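Local coordinates for phage-related conserved hypothetical protein, BB2244 (Bordetella bronchiseptica, PDB 2BDV) that is of unknown function but, as a member of the SOS response associated peptidase (SRAP) family, probably acts on abasic sites in single-stranded DNA, at residues L43-L48 and T92-P98; P38-T44 and L55-W60; F129-A134 and H145-V150; E16-P20 and P171-R175. All coordinates share one frame. Residue numbers count along the deposited sequence, not the author numbering.

How the contacts relate
Followed from the N terminus, the chain illustrates how contacts of short and long span combine in one fold. Contact 4 opens at 16-20 and closes last, at 171-175, joining two helices and enclosing all the others. Within it, contact 2 folds 38-44 against 55-60 as a hairpin. Contact 1 opens before that hairpin is complete, sharing L43 and T44 with it, and closes at 92-98, so contacts 1 and 2 cross. Contact 3 follows in series, pairing 129-134 with 145-150 in the mixed sheet that strand 94-99 borders. F147 links contact 3 to contacts 1 and 2, whereas L18 and A174 of contact 4 pack on L96 of contact 1.

Contact 1: residues L43-L48 and T92-P98; sequences LTMHRL and TGRILVP
A single beta bridge can join two sheets, and here it couples strand 43-46 of the hairpin to strand 94-98, an outer strand of the mixed sheet. The strands are extended and run antiparallel at 141°, their axes approaching to 4.7 Å. Beyond the bridge, at T92, water 1 donates to T92 O (3.0 Å) and L48 O (2.9 Å); the hydroxyl of T92 is held by R136. L48 (m,t) lies across G93, with CD2 4.0 Å from G93 CA. L48 N donates to H46 ND1 at 3.1 Å within its own segment. R94 points its CB away and bonds to W177 O, while R94 O lies 3.7 Å from L48 CD2. I95 (chi1 p) sets CG2 3.5 Å from L48 CD1 and 3.8 Å from H46 CB. L96 forms the antiparallel hydrogen-bonded pair with selenomethionine M45, CA atoms 5.2 Å apart: M45 N donates to L96 O and L96 N to M45 O, each 2.9 Å. V97 lies nearest T44 in register, CA atoms 4.5 Å apart. P98 ends the segment, its CB 4.0 Å from M45 CE and its CD 3.4 Å from L43 O. Lacking an amide hydrogen, P98 cannot donate from its backbone at this end. Direct backbone pairing is confined to M45 and L96, and apolar contacts on both sides of that bridge supply much of the remaining interface.

Contact 2: residues P38-T44 and L55-W60; sequences PGTRPLT and LARLPW
W60, T44 and R41 define this hairpin contact, which continues past regular pairing into irregular loops. W60, with the largest buried area (113 Å²), holds its ring (chi1 t) under P38: P38 CG stands 3.8 Å from the six-membered ring centroid, 1° off its normal, a CH-pi contact. Its backbone N and O both bond to the facing loop, W60 N donating to T40 O (2.9 Å) and G39 N to W60 O (2.7 Å). At the other end T44 and A56 make an antiparallel hydrogen-bonded pair: T44 N to A56 O is 2.7 Å, A56 N to T44 O 3.0 Å, and T44 OG1 (chi1 p) donates to A56 O at 3.1 Å. Next to it L43 and R57 form a non-hydrogen-bonded pair, CA atoms 4.5 Å apart. R41 rests its NE 3.4 Å from P59 CG, and R41 O accepts from R57 NH1 at 2.7 Å. Strand 147-151 flanks the contact, F147 stacking on W60 and touching P42, T44 and L58; L55 packs on helix 11-18.

Contact 3: residues F129-A134 and H145-V150; sequences FAGLSA and HGFAIV
This is an antiparallel beta pairing between neighbouring strands in the buried interior of the mixed sheet, where 126-133 and 147-151 are its two inner strands. Strand axes 129-133 and 147-150 approach to 4.6 Å at 149°, their residues extended. L132 and A148 form the hydrogen-bonded pair, with L132 N to A148 O at 3.1 Å and A148 N to L132 O at 3.0 Å. On either side lie non-hydrogen-bonded pairs: G131 with I149, CA atoms 4.5 Å apart, and S133 with F147. V150 N donates to A130 O at 2.9 Å; beyond S133 the pairing fades into a weak A134 N to G146 O bond of 3.4 Å. S133 and F147 press closely together, CB to CB 3.5 Å, on the face that also carries I149. F147 takes chi1 p, which leads its ring away from the partner strand. The L132 and A148 side chains occupy the opposite face, where V150 CG2 lies 4.3 Å from L132 CG and 4.1 Å from A130 CB. Water 2 bridges the two segments here, accepting from S133 OG (2.8 Å) and donating to H145 O (2.7 Å); S133 OG also hydrogen-bonds to the backbone N of W135. Strand 94-99 bonds to the other edge of 129-134, strand 73-75 borders 147-151, helices 76-80 and 184-191 cover V150, and F147 stacks on W60 of the hairpin side.

Contact 4: residues E16-P20 and P171-R175; sequences EILWP and PELAR
R175 supplies the polar link, reaching from one helix to the carboxyl end of another: R175 NE donates to L18 O at 2.6 Å, and R175 NH2 adds a weak bond to I17 O at 3.5 Å. Both carbonyls lie near the guanidinium plane, so a single arginine (m,t,t) spans two successive backbone oxygens just where helix 11-18 ends; W19 is the first residue to leave helical angles. P20, beyond that turn, brings its CG 3.4 Å from R175 NH2. Beneath the polar layer the packing is apolar. L18 (t,p) sends CD1 to within 3.6 Å of A174 CB and 3.8 Å of R175 CG, while I17 CG2 meets P171 CG at 3.7 Å. P171 and R175 sit one turn apart on their helix, where R175 N bonds to P171 O at 3.0 Å. Such helix-end docking joins segments 151 residues apart. Below it, L18 and A174 both rest on L96 of strand 94-99 and L128 of strand 126-133, so the two helices share one patch of the mixed sheet.

Contact 1: residues L43-L48 and T92-P98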
loop_
_atom_site.group_PDB
_atom_site.type_symbol
_atom_site.label_atom_id
_atom_site.label_comp_id
_atom_site.label_asym_id
_atom_site.label_seq_id
_atom_site.Cartn_x
_atom_site.Cartn_y
_atom_site.Cartn_z
ATOM N N LEU A 43 7.459 -6.286 -1.529
ATOM C CA LEU A 43 8.630 -5.429 -1.435
ATOM C C LEU A 43 8.192 -4.107 -0.835
ATOM O O LEU A 43 7.091 -3.630 -1.116
ATOM C CB LEU A 43 9.204 -5.152 -2.817
ATOM C CG LEU A 43 10.099 -6.221 -3.429
ATOM C CD1 LEU A 43 10.363 -5.902 -4.886
ATOM C CD2 LEU A 43 11.406 -6.278 -2.633
ATOM N N THR A 44 9.047 -3.522 -0.002
ATOM C CA THR A 44 8.763 -2.220 0.599
ATOM C C THR A 44 10.076 -1.450 0.688
ATOM O O THR A 44 11.160 -2.039 0.675
ATOM C CB THR A 44 8.176 -2.311 2.052
ATOM O OG1 THR A 44 9.228 -2.576 2.987
ATOM C CG2 THR A 44 7.125 -3.406 2.158
HETATM N N MSE A 45 9.970 -0.133 0.770
HETATM C CA MSE A 45 11.136 0.724 0.905
HETATM C C MSE A 45 10.918 1.576 2.146
HETATM O O MSE A 45 9.808 2.060 2.382
HETATM C CB MSE A 45 11.313 1.583 -0.344
HETATM C CG MSE A 45 11.601 0.732 -1.571
HETATM SE SE MSE A 45 12.148 1.723 -3.128
HETATM C CE MSE A 45 10.421 2.324 -3.685
ATOM N N HIS A 46 11.975 1.738 2.942
ATOM C CA HIS A 46 11.886 2.495 4.191
ATOM C C HIS A 46 13.234 2.804 4.844
ATOM O O HIS A 46 14.285 2.369 4.382
ATOM C CB HIS A 46 11.043 1.710 5.194
ATOM C CG HIS A 46 11.662 0.407 5.602
ATOM N ND1 HIS A 46 12.807 0.331 6.366
ATOM C CD2 HIS A 46 11.308 -0.872 5.324
ATOM C CE1 HIS A 46 13.132 -0.939 6.544
ATOM N NE2 HIS A 46 12.240 -1.687 5.922
ATOM N N ARG A 47 13.169 3.547 5.944
ATOM C CA ARG A 47 14.345 3.919 6.718
ATOM C C ARG A 47 13.994 3.709 8.193
ATOM O O ARG A 47 14.251 4.565 9.040
ATOM C CB ARG A 47 14.701 5.383 6.445
ATOM C CG ARG A 47 14.879 5.663 4.965
ATOM C CD ARG A 47 15.165 7.120 4.694
ATOM N NE ARG A 47 16.419 7.570 5.293
ATOM C CZ ARG A 47 16.824 8.835 5.275
ATOM N NH1 ARG A 47 17.971 9.182 5.840
ATOM N NH2 ARG A 47 16.065 9.758 4.695
ATOM N N LEU A 48 13.406 2.553 8.487
ATOM C CA LEU A 48 12.973 2.225 9.843
ATOM C C LEU A 48 14.087 1.873 10.823
ATOM O O LEU A 48 13.936 2.053 12.031
ATOM C CB LEU A 48 11.968 1.074 9.795
ATOM C CG LEU A 48 10.727 1.353 8.948
ATOM C CD1 LEU A 48 9.824 0.117 8.917
ATOM C CD2 LEU A 48 9.996 2.552 9.508
ATOM N N THR A 92 6.951 6.709 13.748
ATOM C CA THR A 92 8.111 5.851 13.499
ATOM C C THR A 92 7.916 4.620 12.605
ATOM O O THR A 92 8.855 3.851 12.402
ATOM C CB THR A 92 8.670 5.373 14.852
ATOM O OG1 THR A 92 7.709 4.516 15.495
ATOM C CG2 THR A 92 8.919 6.565 15.755
ATOM N N GLY A 93 6.717 4.424 12.072
ATOM C CA GLY A 93 6.499 3.269 11.221
ATOM C C GLY A 93 6.173 3.579 9.767
ATOM O O GLY A 93 5.642 2.723 9.067
ATOM N N ARG A 94 6.499 4.785 9.305
ATOM C CA ARG A 94 6.207 5.188 7.927
ATOM C C ARG A 94 7.063 4.472 6.877
ATOM O O ARG A 94 8.293 4.518 6.917
ATOM C CB ARG A 94 6.372 6.705 7.763
ATOM C CG ARG A 94 5.479 7.553 8.677
ATOM C CD ARG A 94 5.540 9.041 8.288
ATOM N NE ARG A 94 6.894 9.583 8.399
ATOM C CZ ARG A 94 7.369 10.212 9.470
ATOM N NH1 ARG A 94 6.600 10.397 10.540
ATOM N NH2 ARG A 94 8.617 10.644 9.472
ATOM N N ILE A 95 6.395 3.807 5.942
ATOM C CA ILE A 95 7.078 3.089 4.874
ATOM C C ILE A 95 6.383 3.342 3.538
ATOM O O ILE A 95 5.307 3.939 3.478
ATOM C CB ILE A 95 7.066 1.559 5.118
ATOM C CG1 ILE A 95 5.649 1.006 4.924
ATOM C CG2 ILE A 95 7.544 1.250 6.532
ATOM C CD1 ILE A 95 5.579 -0.515 4.715
ATOM N N LEU A 96 7.013 2.872 2.473
ATOM C CA LEU A 96 6.454 2.995 1.145
ATOM C C LEU A 96 6.360 1.586 0.572
ATOM O O LEU A 96 7.220 0.744 0.829
ATOM C CB LEU A 96 7.350 3.864 0.256
ATOM C CG LEU A 96 7.475 5.311 0.726
ATOM C CD1 LEU A 96 8.701 5.967 0.130
ATOM C CD2 LEU A 96 6.202 6.067 0.343
ATOM N N VAL A 97 5.291 1.331 -0.178
ATOM C CA VAL A 97 5.090 0.043 -0.822
ATOM C C VAL A 97 5.021 0.288 -2.321
ATOM O O VAL A 97 4.018 0.802 -2.832
ATOM C CB VAL A 97 3.767 -0.628 -0.400
ATOM C CG1 VAL A 97 3.608 -1.945 -1.148
ATOM C CG2 VAL A 97 3.747 -0.876 1.102
ATOM N N PRO A 98 6.087 -0.066 -3.050
ATOM C CA PRO A 98 6.099 0.135 -4.499
ATOM C C PRO A 98 5.098 -0.783 -5.205
ATOM O O PRO A 98 4.841 -1.903 -4.753
ATOM C CB PRO A 98 7.546 -0.168 -4.867
ATOM C CG PRO A 98 7.951 -1.163 -3.848
ATOM C CD PRO A 98 7.377 -0.597 -2.585
HETATM O O HOH W 1 11.714 3.441 13.248
#

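Contact 2: residues P38-T44 and L55-W60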
loop_
_atom_site.group_PDB
_atom_site.type_symbol
_atom_site.label_atom_id
_atom_site.label_comp_id
_atom_site.label_asym_id
_atom_site.label_seq_id
_atom_site.Cartn_x
_atom_site.Cartn_y
_atom_site.Cartn_z
ATOM N N PRO A 38 -2.960 -9.636 0.683
ATOM C CA PRO A 38 -2.492 -9.427 2.055
ATOM C C PRO A 38 -2.017 -10.774 2.611
ATOM O O PRO A 38 -2.436 -11.836 2.136
ATOM C CB PRO A 38 -3.744 -8.930 2.768
ATOM C CG PRO A 38 -4.430 -8.149 1.685
ATOM C CD PRO A 38 -4.301 -9.062 0.493
ATOM N N GLY A 39 -1.140 -10.733 3.610
ATOM C CA GLY A 39 -0.647 -11.966 4.193
ATOM C C GLY A 39 0.648 -12.450 3.575
ATOM O O GLY A 39 1.162 -13.500 3.952
ATOM N N THR A 40 1.169 -11.698 2.613
ATOM C CA THR A 40 2.424 -12.067 1.977
ATOM C C THR A 40 3.469 -11.030 2.374
ATOM O O THR A 40 3.201 -10.155 3.204
ATOM C CB THR A 40 2.298 -12.101 0.442
ATOM O OG1 THR A 40 2.051 -10.780 -0.048
ATOM C CG2 THR A 40 1.146 -13.016 0.021
ATOM N N ARG A 41 4.654 -11.131 1.781
ATOM C CA ARG A 41 5.743 -10.206 2.071
ATOM C C ARG A 41 6.076 -9.386 0.827
ATOM O O ARG A 41 7.047 -9.682 0.124
ATOM C CB ARG A 41 6.999 -10.974 2.490
ATOM C CG ARG A 41 6.804 -11.986 3.604
ATOM C CD ARG A 41 6.778 -11.321 4.958
ATOM N NE ARG A 41 6.771 -12.304 6.039
ATOM C CZ ARG A 41 7.764 -13.152 6.293
ATOM N NH1 ARG A 41 8.859 -13.145 5.541
ATOM N NH2 ARG A 41 7.662 -14.006 7.304
ATOM N N PRO A 42 5.283 -8.345 0.538
ATOM C CA PRO A 42 5.575 -7.535 -0.648
ATOM C C PRO A 42 6.824 -6.691 -0.436
ATOM O O PRO A 42 7.206 -6.417 0.696
ATOM C CB PRO A 42 4.333 -6.649 -0.796
ATOM C CG PRO A 42 3.280 -7.324 0.059
ATOM C CD PRO A 42 4.064 -7.871 1.210
ATOM N N LEU A 43 7.459 -6.286 -1.529
ATOM C CA LEU A 43 8.630 -5.429 -1.435
ATOM C C LEU A 43 8.192 -4.107 -0.835
ATOM O O LEU A 43 7.091 -3.630 -1.116
ATOM C CB LEU A 43 9.204 -5.152 -2.817
ATOM C CG LEU A 43 10.099 -6.221 -3.429
ATOM C CD1 LEU A 43 10.363 -5.902 -4.886
ATOM C CD2 LEU A 43 11.406 -6.278 -2.633
ATOM N N THR A 44 9.047 -3.522 -0.002
ATOM C CA THR A 44 8.763 -2.220 0.599
ATOM C C THR A 44 10.076 -1.450 0.688
ATOM O O THR A 44 11.160 -2.039 0.675
ATOM C CB THR A 44 8.176 -2.311 2.052
ATOM O OG1 THR A 44 9.228 -2.576 2.987
ATOM C CG2 THR A 44 7.125 -3.406 2.158
ATOM N N LEU A 55 15.480 -1.599 0.982
ATOM C CA LEU A 55 14.509 -2.255 0.132
ATOM C C LEU A 55 14.409 -3.666 0.700
ATOM O O LEU A 55 15.323 -4.473 0.530
ATOM C CB LEU A 55 15.013 -2.300 -1.310
ATOM C CG LEU A 55 14.111 -3.044 -2.304
ATOM C CD1 LEU A 55 12.868 -2.217 -2.570
ATOM C CD2 LEU A 55 14.861 -3.295 -3.611
ATOM N N ALA A 56 13.307 -3.946 1.396
ATOM C CA ALA A 56 13.086 -5.249 2.018
ATOM C C ALA A 56 11.631 -5.700 1.936
ATOM O O ALA A 56 10.745 -4.929 1.565
ATOM C CB ALA A 56 13.528 -5.210 3.480
ATOM N N ARG A 57 11.394 -6.957 2.294
ATOM C CA ARG A 57 10.056 -7.526 2.264
ATOM C C ARG A 57 9.441 -7.541 3.648
ATOM O O ARG A 57 9.971 -8.146 4.577
ATOM C CB ARG A 57 10.097 -8.949 1.699
ATOM C CG ARG A 57 10.442 -8.997 0.230
ATOM C CD ARG A 57 10.315 -10.397 -0.332
ATOM N NE ARG A 57 10.517 -10.408 -1.784
ATOM C CZ ARG A 57 9.578 -10.115 -2.679
ATOM N NH1 ARG A 57 8.355 -9.792 -2.284
ATOM N NH2 ARG A 57 9.866 -10.133 -3.967
ATOM N N LEU A 58 8.311 -6.866 3.788
ATOM C CA LEU A 58 7.628 -6.805 5.070
ATOM C C LEU A 58 6.249 -7.439 4.908
ATOM O O LEU A 58 5.705 -7.488 3.801
ATOM C CB LEU A 58 7.519 -5.340 5.520
ATOM C CG LEU A 58 8.694 -4.727 6.305
ATOM C CD1 LEU A 58 10.021 -5.049 5.642
ATOM C CD2 LEU A 58 8.491 -3.226 6.413
ATOM N N PRO A 59 5.683 -7.961 6.001
ATOM C CA PRO A 59 4.364 -8.601 5.996
ATOM C C PRO A 59 3.229 -7.601 5.817
ATOM O O PRO A 59 3.129 -6.621 6.566
ATOM C CB PRO A 59 4.288 -9.263 7.371
ATOM C CG PRO A 59 5.702 -9.499 7.722
ATOM C CD PRO A 59 6.381 -8.238 7.265
ATOM N N TRP A 60 2.378 -7.859 4.825
ATOM C CA TRP A 60 1.225 -7.013 4.541
ATOM C C TRP A 60 0.045 -7.545 5.352
ATOM O O TRP A 60 -0.387 -8.680 5.153
ATOM C CB TRP A 60 0.894 -7.059 3.041
ATOM C CG TRP A 60 -0.220 -6.145 2.628
ATOM C CD1 TRP A 60 -0.731 -5.104 3.350
ATOM C CD2 TRP A 60 -0.925 -6.148 1.381
ATOM N NE1 TRP A 60 -1.702 -4.459 2.633
ATOM C CE2 TRP A 60 -1.842 -5.078 1.418
ATOM C CE3 TRP A 60 -0.870 -6.950 0.230
ATOM C CZ2 TRP A 60 -2.703 -4.785 0.350
ATOM C CZ3 TRP A 60 -1.717 -6.667 -0.829
ATOM C CH2 TRP A 60 -2.626 -5.589 -0.765
#

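Contact 3: residues F129-A134 and H145-V150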
loop_
_atom_site.group_PDB
_atom_site.type_symbol
_atom_site.label_atom_id
_atom_site.label_comp_id
_atom_site.label_asym_id
_atom_site.label_seq_id
_atom_site.Cartn_x
_atom_site.Cartn_y
_atom_site.Cartn_z
ATOM N N PHE A 129 3.155 3.801 -2.878
ATOM C CA PHE A 129 2.048 3.841 -1.917
ATOM C C PHE A 129 2.575 4.127 -0.524
ATOM O O PHE A 129 3.565 3.545 -0.098
ATOM C CB PHE A 129 1.246 2.516 -1.869
ATOM C CG PHE A 129 0.553 2.152 -3.161
ATOM C CD1 PHE A 129 0.351 3.098 -4.160
ATOM C CD2 PHE A 129 0.121 0.844 -3.383
ATOM C CE1 PHE A 129 -0.258 2.748 -5.358
ATOM C CE2 PHE A 129 -0.487 0.490 -4.574
ATOM C CZ PHE A 129 -0.678 1.441 -5.565
ATOM N N ALA A 130 1.908 5.037 0.173
ATOM C CA ALA A 130 2.274 5.389 1.536
ATOM C C ALA A 130 1.762 4.252 2.419
ATOM O O ALA A 130 0.672 3.722 2.193
ATOM C CB ALA A 130 1.612 6.696 1.930
ATOM N N GLY A 131 2.550 3.874 3.420
ATOM C CA GLY A 131 2.139 2.798 4.303
ATOM C C GLY A 131 2.621 2.957 5.729
ATOM O O GLY A 131 3.503 3.761 6.013
ATOM N N LEU A 132 2.030 2.179 6.628
ATOM C CA LEU A 132 2.385 2.214 8.041
ATOM C C LEU A 132 2.637 0.783 8.510
ATOM O O LEU A 132 1.800 -0.107 8.328
ATOM C CB LEU A 132 1.248 2.847 8.854
ATOM C CG LEU A 132 0.919 4.321 8.593
ATOM C CD1 LEU A 132 -0.322 4.723 9.385
ATOM C CD2 LEU A 132 2.110 5.187 8.987
ATOM N N SER A 133 3.791 0.572 9.122
ATOM C CA SER A 133 4.160 -0.752 9.586
ATOM C C SER A 133 4.504 -0.760 11.069
ATOM O O SER A 133 4.985 0.233 11.618
ATOM C CB SER A 133 5.353 -1.260 8.762
ATOM O OG SER A 133 5.953 -2.402 9.343
ATOM N N ALA A 134 4.235 -1.885 11.715
ATOM C CA ALA A 134 4.532 -2.037 13.123
ATOM C C ALA A 134 5.807 -2.860 13.265
ATOM O O ALA A 134 6.179 -3.262 14.365
ATOM C CB ALA A 134 3.380 -2.726 13.833
ATOM N N HIS A 145 3.422 -7.585 13.409
ATOM C CA HIS A 145 4.290 -6.531 12.900
ATOM C C HIS A 145 4.038 -6.269 11.418
ATOM O O HIS A 145 4.932 -5.838 10.697
ATOM C CB HIS A 145 5.761 -6.882 13.153
ATOM C CG HIS A 145 6.087 -7.059 14.602
ATOM N ND1 HIS A 145 5.872 -8.244 15.272
ATOM C CD2 HIS A 145 6.523 -6.177 15.534
ATOM C CE1 HIS A 145 6.155 -8.083 16.553
ATOM N NE2 HIS A 145 6.551 -6.836 16.739
ATOM N N GLY A 146 2.806 -6.521 10.977
ATOM C CA GLY A 146 2.450 -6.301 9.582
ATOM C C GLY A 146 2.132 -4.842 9.287
ATOM O O GLY A 146 2.049 -4.028 10.204
ATOM N N PHE A 147 1.954 -4.497 8.013
ATOM C CA PHE A 147 1.650 -3.112 7.661
ATOM C C PHE A 147 0.316 -2.966 6.939
ATOM O O PHE A 147 -0.298 -3.956 6.553
ATOM C CB PHE A 147 2.765 -2.511 6.788
ATOM C CG PHE A 147 2.860 -3.104 5.403
ATOM C CD1 PHE A 147 3.793 -4.093 5.119
ATOM C CD2 PHE A 147 2.030 -2.653 4.375
ATOM C CE1 PHE A 147 3.910 -4.627 3.833
ATOM C CE2 PHE A 147 2.136 -3.181 3.077
ATOM C CZ PHE A 147 3.080 -4.171 2.806
ATOM N N ALA A 148 -0.137 -1.726 6.784
ATOM C CA ALA A 148 -1.372 -1.449 6.062
ATOM C C ALA A 148 -1.069 -0.348 5.028
ATOM O O ALA A 148 -0.222 0.517 5.269
ATOM C CB ALA A 148 -2.459 -0.990 7.028
ATOM N N ILE A 149 -1.730 -0.390 3.873
ATOM C CA ILE A 149 -1.529 0.638 2.853
ATOM C C ILE A 149 -2.438 1.815 3.210
ATOM O O ILE A 149 -3.610 1.611 3.500
ATOM C CB ILE A 149 -1.929 0.147 1.425
ATOM C CG1 ILE A 149 -1.125 -1.095 1.042
ATOM C CG2 ILE A 149 -1.656 1.236 0.391
ATOM C CD1 ILE A 149 0.352 -0.933 1.297
ATOM N N VAL A 150 -1.905 3.037 3.216
ATOM C CA VAL A 150 -2.738 4.207 3.526
ATOM C C VAL A 150 -3.695 4.402 2.353
ATOM O O VAL A 150 -3.258 4.527 1.212
ATOM C CB VAL A 150 -1.917 5.492 3.682
ATOM C CG1 VAL A 150 -2.855 6.673 3.941
ATOM C CG2 VAL A 150 -0.920 5.343 4.816
HETATM O O HOH W 2 5.139 -4.837 8.169
#

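Contact 4: residues E16-P20 and P171-R175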
loop_
_atom_site.group_PDB
_atom_site.type_symbol
_atom_site.label_atom_id
_atom_site.label_comp_id
_atom_site.label_asym_id
_atom_site.label_seq_id
_atom_site.Cartn_x
_atom_site.Cartn_y
_atom_site.Cartn_z
ATOM N N GLU A 16 15.357 3.475 -7.925
ATOM C CA GLU A 16 15.751 4.551 -8.828
ATOM C C GLU A 16 14.739 5.699 -8.804
ATOM O O GLU A 16 15.116 6.866 -8.882
ATOM C CB GLU A 16 15.910 3.993 -10.252
ATOM C CG GLU A 16 16.192 5.023 -11.353
ATOM C CD GLU A 16 17.529 5.747 -11.210
ATOM O OE1 GLU A 16 17.823 6.611 -12.064
ATOM O OE2 GLU A 16 18.286 5.460 -10.255
ATOM N N ILE A 17 13.458 5.370 -8.677
ATOM C CA ILE A 17 12.425 6.395 -8.639
ATOM C C ILE A 17 12.379 7.120 -7.297
ATOM O O ILE A 17 12.247 8.346 -7.252
ATOM C CB ILE A 17 11.039 5.796 -8.935
ATOM C CG1 ILE A 17 11.009 5.283 -10.373
ATOM C CG2 ILE A 17 9.955 6.837 -8.692
ATOM C CD1 ILE A 17 9.684 4.731 -10.804
ATOM N N LEU A 18 12.491 6.374 -6.201
ATOM C CA LEU A 18 12.450 6.989 -4.873
ATOM C C LEU A 18 13.774 7.650 -4.495
ATOM O O LEU A 18 13.809 8.796 -4.035
ATOM C CB LEU A 18 12.072 5.949 -3.811
ATOM C CG LEU A 18 12.064 6.424 -2.350
ATOM C CD1 LEU A 18 10.999 7.499 -2.160
ATOM C CD2 LEU A 18 11.792 5.237 -1.437
ATOM N N TRP A 19 14.866 6.924 -4.691
ATOM C CA TRP A 19 16.186 7.443 -4.367
ATOM C C TRP A 19 17.040 7.478 -5.628
ATOM O O TRP A 19 17.950 6.664 -5.795
ATOM C CB TRP A 19 16.845 6.559 -3.299
ATOM C CG TRP A 19 16.117 6.549 -1.993
ATOM C CD1 TRP A 19 15.780 7.635 -1.232
ATOM C CD2 TRP A 19 15.676 5.396 -1.260
ATOM N NE1 TRP A 19 15.161 7.228 -0.074
ATOM C CE2 TRP A 19 15.085 5.859 -0.067
ATOM C CE3 TRP A 19 15.727 4.014 -1.497
ATOM C CZ2 TRP A 19 14.544 4.994 0.888
ATOM C CZ3 TRP A 19 15.188 3.149 -0.541
ATOM C CH2 TRP A 19 14.606 3.643 0.632
ATOM N N PRO A 20 16.760 8.433 -6.532
ATOM C CA PRO A 20 17.513 8.559 -7.784
ATOM C C PRO A 20 19.014 8.575 -7.549
ATOM O O PRO A 20 19.502 9.272 -6.661
ATOM C CB PRO A 20 17.001 9.874 -8.366
ATOM C CG PRO A 20 15.589 9.931 -7.860
ATOM C CD PRO A 20 15.757 9.504 -6.418
ATOM N N PRO A 171 7.537 11.186 -6.032
ATOM C CA PRO A 171 8.846 10.822 -5.480
ATOM C C PRO A 171 9.382 11.805 -4.430
ATOM O O PRO A 171 9.948 11.397 -3.410
ATOM C CB PRO A 171 9.729 10.750 -6.717
ATOM C CG PRO A 171 8.783 10.237 -7.761
ATOM C CD PRO A 171 7.498 11.004 -7.492
ATOM N N GLU A 172 9.208 13.100 -4.685
ATOM C CA GLU A 172 9.679 14.129 -3.762
ATOM C C GLU A 172 9.018 13.989 -2.384
ATOM O O GLU A 172 9.693 14.014 -1.358
ATOM C CB GLU A 172 9.379 15.542 -4.302
ATOM C CG GLU A 172 10.037 15.943 -5.641
ATOM C CD GLU A 172 9.139 15.716 -6.857
ATOM O OE1 GLU A 172 9.270 16.470 -7.848
ATOM O OE2 GLU A 172 8.308 14.781 -6.828
ATOM N N LEU A 173 7.695 13.859 -2.377
ATOM C CA LEU A 173 6.939 13.737 -1.139
ATOM C C LEU A 173 7.157 12.373 -0.496
ATOM O O LEU A 173 7.115 12.230 0.724
ATOM C CB LEU A 173 5.449 13.969 -1.413
ATOM C CG LEU A 173 5.069 15.375 -1.885
ATOM C CD1 LEU A 173 3.569 15.475 -2.141
ATOM C CD2 LEU A 173 5.481 16.381 -0.817
ATOM N N ALA A 174 7.399 11.379 -1.337
ATOM C CA ALA A 174 7.632 10.020 -0.883
ATOM C C ALA A 174 8.909 9.973 -0.046
ATOM O O ALA A 174 8.965 9.279 0.971
ATOM C CB ALA A 174 7.749 9.089 -2.083
ATOM N N ARG A 175 9.936 10.698 -0.483
ATOM C CA ARG A 175 11.196 10.742 0.249
ATOM C C ARG A 175 10.974 11.402 1.593
ATOM O O ARG A 175 11.489 10.946 2.605
ATOM C CB ARG A 175 12.257 11.541 -0.516
ATOM C CG ARG A 175 12.695 10.897 -1.802
ATOM C CD ARG A 175 13.508 11.839 -2.672
ATOM N NE ARG A 175 13.431 11.365 -4.049
ATOM C CZ ARG A 175 13.112 12.121 -5.089
ATOM N NH1 ARG A 175 12.847 13.412 -4.920
ATOM N NH2 ARG A 175 13.021 11.570 -6.292
#